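Local coordinates for protein esterase (Staphylococcus aureus subsp. aureus USA300_TCH1516, PDB 3D7R) that probably hydrolyses ester bonds, as a putative esterase of the alpha/beta hydrolase fold, at residues L192-L203 with P257-E267. Sequence-based numbering, arbitrary orientation.
Sequences LPNKLYLISPIL and PPVYMFGGGRE
Strands 195-199 and 259-264 run parallel, their axes 8° apart, with Leu-196 paired to Val-259 and Ile-199 to Phe-262, and five backbone hydrogen bonds join them from Leu-196 N to Pro-258 O through Ser-200 N to Phe-262 O. On one face the rings of Tyr-197 and Tyr-260 form an offset stack, centroids 4.7 Å apart and planes at 12°; Tyr-260 CB lies over the rim of the Tyr-197 ring in a CH-pi contact, while Phe-262 CE2 sits at the edge of that ring, in its plane, 3.9 Å from Tyr-197 CD1. The other face is apolar: Leu-196 CD2 lies beside Val-259 CG2, and selenomethionine Met-261, extended through chi1 (-180°) and chi2, brings its SE to 3.9 Å from Pro-201 CG. Beyond the last of the ladder bonds, Glu-267 OE2 accepts Ser-200 OG on its syn side at 2.6 Å and Gly-264 N through its anti lone pair. Its OE1 bonds His-297 ND1, a carboxylate-histidine pairing that resembles the acid-histidine part of the catalytic triad in this family. Strand 166-171 flanks 195-199 and strand 287-292 flanks 259-264, so the pair lies inside the central sheet; helix 305-318 packs on the tyrosine face, and helix 270-282 covers Val-259 and Met-261.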
loop_
_atom_site.group_PDB
_atom_site.type_symbol
_atom_site.label_atom_id
_atom_site.label_comp_id
_atom_site.label_asym_id
_atom_site.label_seq_id
_atom_site.Cartn_x
_atom_site.Cartn_y
_atom_site.Cartn_z
ATOM N N LEU A 192 -4.052 9.801 15.591
ATOM C CA LEU A 192 -4.388 8.926 14.467
ATOM C C LEU A 192 -4.819 9.738 13.232
ATOM O O LEU A 192 -5.363 10.828 13.380
ATOM C CB LEU A 192 -5.534 8.004 14.872
ATOM C CG LEU A 192 -5.319 7.045 16.046
ATOM C CD1 LEU A 192 -6.632 6.331 16.399
ATOM C CD2 LEU A 192 -4.218 6.034 15.711
ATOM N N PRO A 193 -4.618 9.191 12.016
ATOM C CA PRO A 193 -5.099 9.891 10.807
ATOM C C PRO A 193 -6.627 9.896 10.800
ATOM O O PRO A 193 -7.251 9.066 11.464
ATOM C CB PRO A 193 -4.558 9.039 9.659
ATOM C CG PRO A 193 -4.437 7.622 10.269
ATOM C CD PRO A 193 -3.981 7.894 11.696
ATOM N N ASN A 194 -7.219 10.832 10.074
ATOM C CA ASN A 194 -8.675 10.952 9.979
ATOM C C ASN A 194 -9.304 9.698 9.362
ATOM O O ASN A 194 -10.419 9.293 9.721
ATOM C CB ASN A 194 -8.990 12.171 9.105
ATOM C CG ASN A 194 -10.473 12.461 9.015
ATOM O OD1 ASN A 194 -11.063 12.404 7.930
ATOM N ND2 ASN A 194 -11.088 12.775 10.156
ATOM N N LYS A 195 -8.596 9.101 8.403
ATOM C CA LYS A 195 -9.110 7.917 7.708
ATOM C C LYS A 195 -7.956 7.041 7.269
ATOM O O LYS A 195 -6.832 7.527 7.131
ATOM C CB LYS A 195 -9.950 8.312 6.472
ATOM C CG LYS A 195 -11.261 9.060 6.772
ATOM C CD LYS A 195 -11.981 9.485 5.453
ATOM C CE LYS A 195 -13.328 10.176 5.769
ATOM N NZ LYS A 195 -13.094 11.621 6.106
ATOM N N LEU A 196 -8.244 5.758 7.028
ATOM C CA LEU A 196 -7.246 4.800 6.511
ATOM C C LEU A 196 -7.770 4.101 5.251
ATOM O O LEU A 196 -8.864 3.514 5.276
ATOM C CB LEU A 196 -6.888 3.741 7.573
ATOM C CG LEU A 196 -5.971 2.574 7.133
ATOM C CD1 LEU A 196 -4.616 3.117 6.623
ATOM C CD2 LEU A 196 -5.778 1.596 8.306
ATOM N N TYR A 197 -7.005 4.184 4.157
ATOM C CA TYR A 197 -7.424 3.599 2.865
ATOM C C TYR A 197 -6.518 2.429 2.528
ATOM O O TYR A 197 -5.293 2.557 2.597
ATOM C CB TYR A 197 -7.397 4.651 1.737
ATOM C CG TYR A 197 -8.622 5.527 1.730
ATOM C CD1 TYR A 197 -9.673 5.300 0.830
ATOM C CD2 TYR A 197 -8.741 6.582 2.645
ATOM C CE1 TYR A 197 -10.830 6.107 0.859
ATOM C CE2 TYR A 197 -9.881 7.400 2.672
ATOM C CZ TYR A 197 -10.913 7.150 1.776
ATOM O OH TYR A 197 -12.031 7.942 1.833
ATOM N N LEU A 198 -7.122 1.291 2.183
ATOM C CA LEU A 198 -6.364 0.083 1.856
ATOM C C LEU A 198 -6.745 -0.385 0.468
ATOM O O LEU A 198 -7.923 -0.660 0.207
ATOM C CB LEU A 198 -6.660 -1.025 2.876
ATOM C CG LEU A 198 -6.446 -0.726 4.372
ATOM C CD1 LEU A 198 -6.725 -1.986 5.222
ATOM C CD2 LEU A 198 -5.027 -0.220 4.642
ATOM N N ILE A 199 -5.769 -0.463 -0.434
ATOM C CA ILE A 199 -6.023 -0.948 -1.796
ATOM C C ILE A 199 -5.353 -2.319 -1.991
ATOM O O ILE A 199 -4.122 -2.438 -1.965
ATOM C CB ILE A 199 -5.537 0.060 -2.894
ATOM C CG1 ILE A 199 -6.199 1.435 -2.723
ATOM C CG2 ILE A 199 -5.768 -0.514 -4.319
ATOM C CD1 ILE A 199 -5.441 2.599 -3.401
ATOM N N SER A 200 -6.161 -3.360 -2.177
ATOM C CA SER A 200 -5.632 -4.720 -2.305
ATOM C C SER A 200 -4.554 -5.033 -1.248
ATOM O O SER A 200 -3.452 -5.496 -1.613
ATOM C CB SER A 200 -5.046 -4.942 -3.713
ATOM O OG SER A 200 -6.065 -4.957 -4.682
ATOM N N PRO A 201 -4.862 -4.802 0.050
ATOM C CA PRO A 201 -3.825 -4.987 1.067
ATOM C C PRO A 201 -3.472 -6.464 1.177
ATOM O O PRO A 201 -4.363 -7.312 1.056
ATOM C CB PRO A 201 -4.507 -4.521 2.375
ATOM C CG PRO A 201 -5.978 -4.669 2.143
ATOM C CD PRO A 201 -6.165 -4.407 0.640
ATOM N N ILE A 202 -2.196 -6.766 1.387
ATOM C CA ILE A 202 -1.780 -8.141 1.660
ATOM C C ILE A 202 -1.811 -8.301 3.188
ATOM O O ILE A 202 -0.797 -8.131 3.873
ATOM C CB ILE A 202 -0.372 -8.450 1.053
ATOM C CG1 ILE A 202 -0.376 -8.272 -0.469
ATOM C CG2 ILE A 202 0.075 -9.878 1.404
ATOM C CD1 ILE A 202 1.062 -8.232 -1.061
ATOM N N LEU A 203 -3.003 -8.579 3.713
ATOM C CA LEU A 203 -3.242 -8.576 5.153
ATOM C C LEU A 203 -2.546 -9.681 5.950
ATOM O O LEU A 203 -2.254 -9.510 7.139
ATOM C CB LEU A 203 -4.751 -8.572 5.424
ATOM C CG LEU A 203 -5.412 -7.287 4.880
ATOM C CD1 LEU A 203 -6.920 -7.421 4.771
ATOM C CD2 LEU A 203 -5.034 -6.068 5.723
ATOM N N PRO A 257 -9.209 4.291 13.153
ATOM C CA PRO A 257 -10.047 5.278 12.463
ATOM C C PRO A 257 -10.863 4.557 11.379
ATOM O O PRO A 257 -10.590 3.372 11.103
ATOM C CB PRO A 257 -9.008 6.218 11.819
ATOM C CG PRO A 257 -7.844 5.337 11.553
ATOM C CD PRO A 257 -7.792 4.399 12.757
ATOM N N PRO A 258 -11.867 5.241 10.779
ATOM C CA PRO A 258 -12.638 4.630 9.693
ATOM C C PRO A 258 -11.728 4.071 8.593
ATOM O O PRO A 258 -10.787 4.748 8.180
ATOM C CB PRO A 258 -13.464 5.803 9.142
ATOM C CG PRO A 258 -13.651 6.701 10.331
ATOM C CD PRO A 258 -12.355 6.600 11.106
ATOM N N VAL A 259 -12.022 2.854 8.142
ATOM C CA VAL A 259 -11.213 2.161 7.105
ATOM C C VAL A 259 -12.035 1.997 5.822
ATOM O O VAL A 259 -13.247 1.700 5.880
ATOM C CB VAL A 259 -10.645 0.784 7.621
ATOM C CG1 VAL A 259 -9.835 0.038 6.515
ATOM C CG2 VAL A 259 -9.741 0.972 8.852
ATOM N N TYR A 260 -11.389 2.241 4.677
ATOM C CA TYR A 260 -12.025 2.156 3.363
ATOM C C TYR A 260 -11.142 1.251 2.580
ATOM O O TYR A 260 -9.961 1.534 2.434
ATOM C CB TYR A 260 -12.080 3.539 2.693
ATOM C CG TYR A 260 -12.829 4.532 3.548
ATOM C CD1 TYR A 260 -14.152 4.848 3.258
ATOM C CD2 TYR A 260 -12.237 5.105 4.686
ATOM C CE1 TYR A 260 -14.878 5.730 4.066
ATOM C CE2 TYR A 260 -12.960 6.007 5.497
ATOM C CZ TYR A 260 -14.276 6.301 5.170
ATOM O OH TYR A 260 -15.023 7.175 5.940
HETATM N N MSE A 261 -11.680 0.132 2.120
HETATM C CA MSE A 261 -10.845 -0.890 1.481
HETATM C C MSE A 261 -11.354 -1.181 0.085
HETATM O O MSE A 261 -12.586 -1.224 -0.145
HETATM C CB MSE A 261 -10.834 -2.176 2.330
HETATM C CG MSE A 261 -9.981 -3.313 1.758
HETATM SE SE MSE A 261 -9.725 -4.678 3.107
HETATM C CE MSE A 261 -11.567 -5.309 3.326
ATOM N N PHE A 262 -10.414 -1.384 -0.832
ATOM C CA PHE A 262 -10.703 -1.681 -2.233
ATOM C C PHE A 262 -9.973 -2.958 -2.603
ATOM O O PHE A 262 -8.808 -3.140 -2.249
ATOM C CB PHE A 262 -10.227 -0.534 -3.153
ATOM C CG PHE A 262 -10.956 0.742 -2.926
ATOM C CD1 PHE A 262 -12.020 1.091 -3.751
ATOM C CD2 PHE A 262 -10.626 1.574 -1.842
ATOM C CE1 PHE A 262 -12.745 2.265 -3.524
ATOM C CE2 PHE A 262 -11.330 2.751 -1.608
ATOM C CZ PHE A 262 -12.403 3.093 -2.447
ATOM N N GLY A 263 -10.661 -3.854 -3.295
ATOM C CA GLY A 263 -10.019 -5.076 -3.733
ATOM C C GLY A 263 -10.804 -5.754 -4.815
ATOM O O GLY A 263 -11.910 -5.325 -5.128
ATOM N N GLY A 264 -10.211 -6.804 -5.392
ATOM C CA GLY A 264 -10.849 -7.584 -6.467
ATOM C C GLY A 264 -11.088 -9.015 -6.056
ATOM O O GLY A 264 -10.419 -9.526 -5.146
ATOM N N GLY A 265 -12.043 -9.668 -6.717
ATOM C CA GLY A 265 -12.351 -11.075 -6.452
ATOM C C GLY A 265 -11.355 -12.032 -7.102
ATOM O O GLY A 265 -11.343 -13.224 -6.780
ATOM N N ARG A 266 -10.511 -11.515 -7.998
ATOM C CA ARG A 266 -9.500 -12.354 -8.670
ATOM C C ARG A 266 -8.085 -12.229 -8.089
ATOM O O ARG A 266 -7.087 -12.469 -8.789
ATOM C CB ARG A 266 -9.505 -12.120 -10.188
ATOM C CG ARG A 266 -10.802 -12.605 -10.814
ATOM C CD ARG A 266 -10.847 -12.561 -12.343
ATOM N NE ARG A 266 -12.199 -12.969 -12.759
ATOM C CZ ARG A 266 -12.718 -12.817 -13.975
ATOM N NH1 ARG A 266 -12.013 -12.261 -14.957
ATOM N NH2 ARG A 266 -13.960 -13.220 -14.208
ATOM N N GLU A 267 -7.990 -11.867 -6.817
ATOM C CA GLU A 267 -6.698 -11.810 -6.146
ATOM C C GLU A 267 -6.701 -12.701 -4.908
ATOM O O GLU A 267 -7.711 -12.780 -4.219
ATOM C CB GLU A 267 -6.299 -10.364 -5.796
ATOM C CG GLU A 267 -7.304 -9.574 -4.954
ATOM C CD GLU A 267 -6.765 -8.206 -4.530
ATOM O OE1 GLU A 267 -5.616 -8.152 -4.055
ATOM O OE2 GLU A 267 -7.480 -7.190 -4.673
#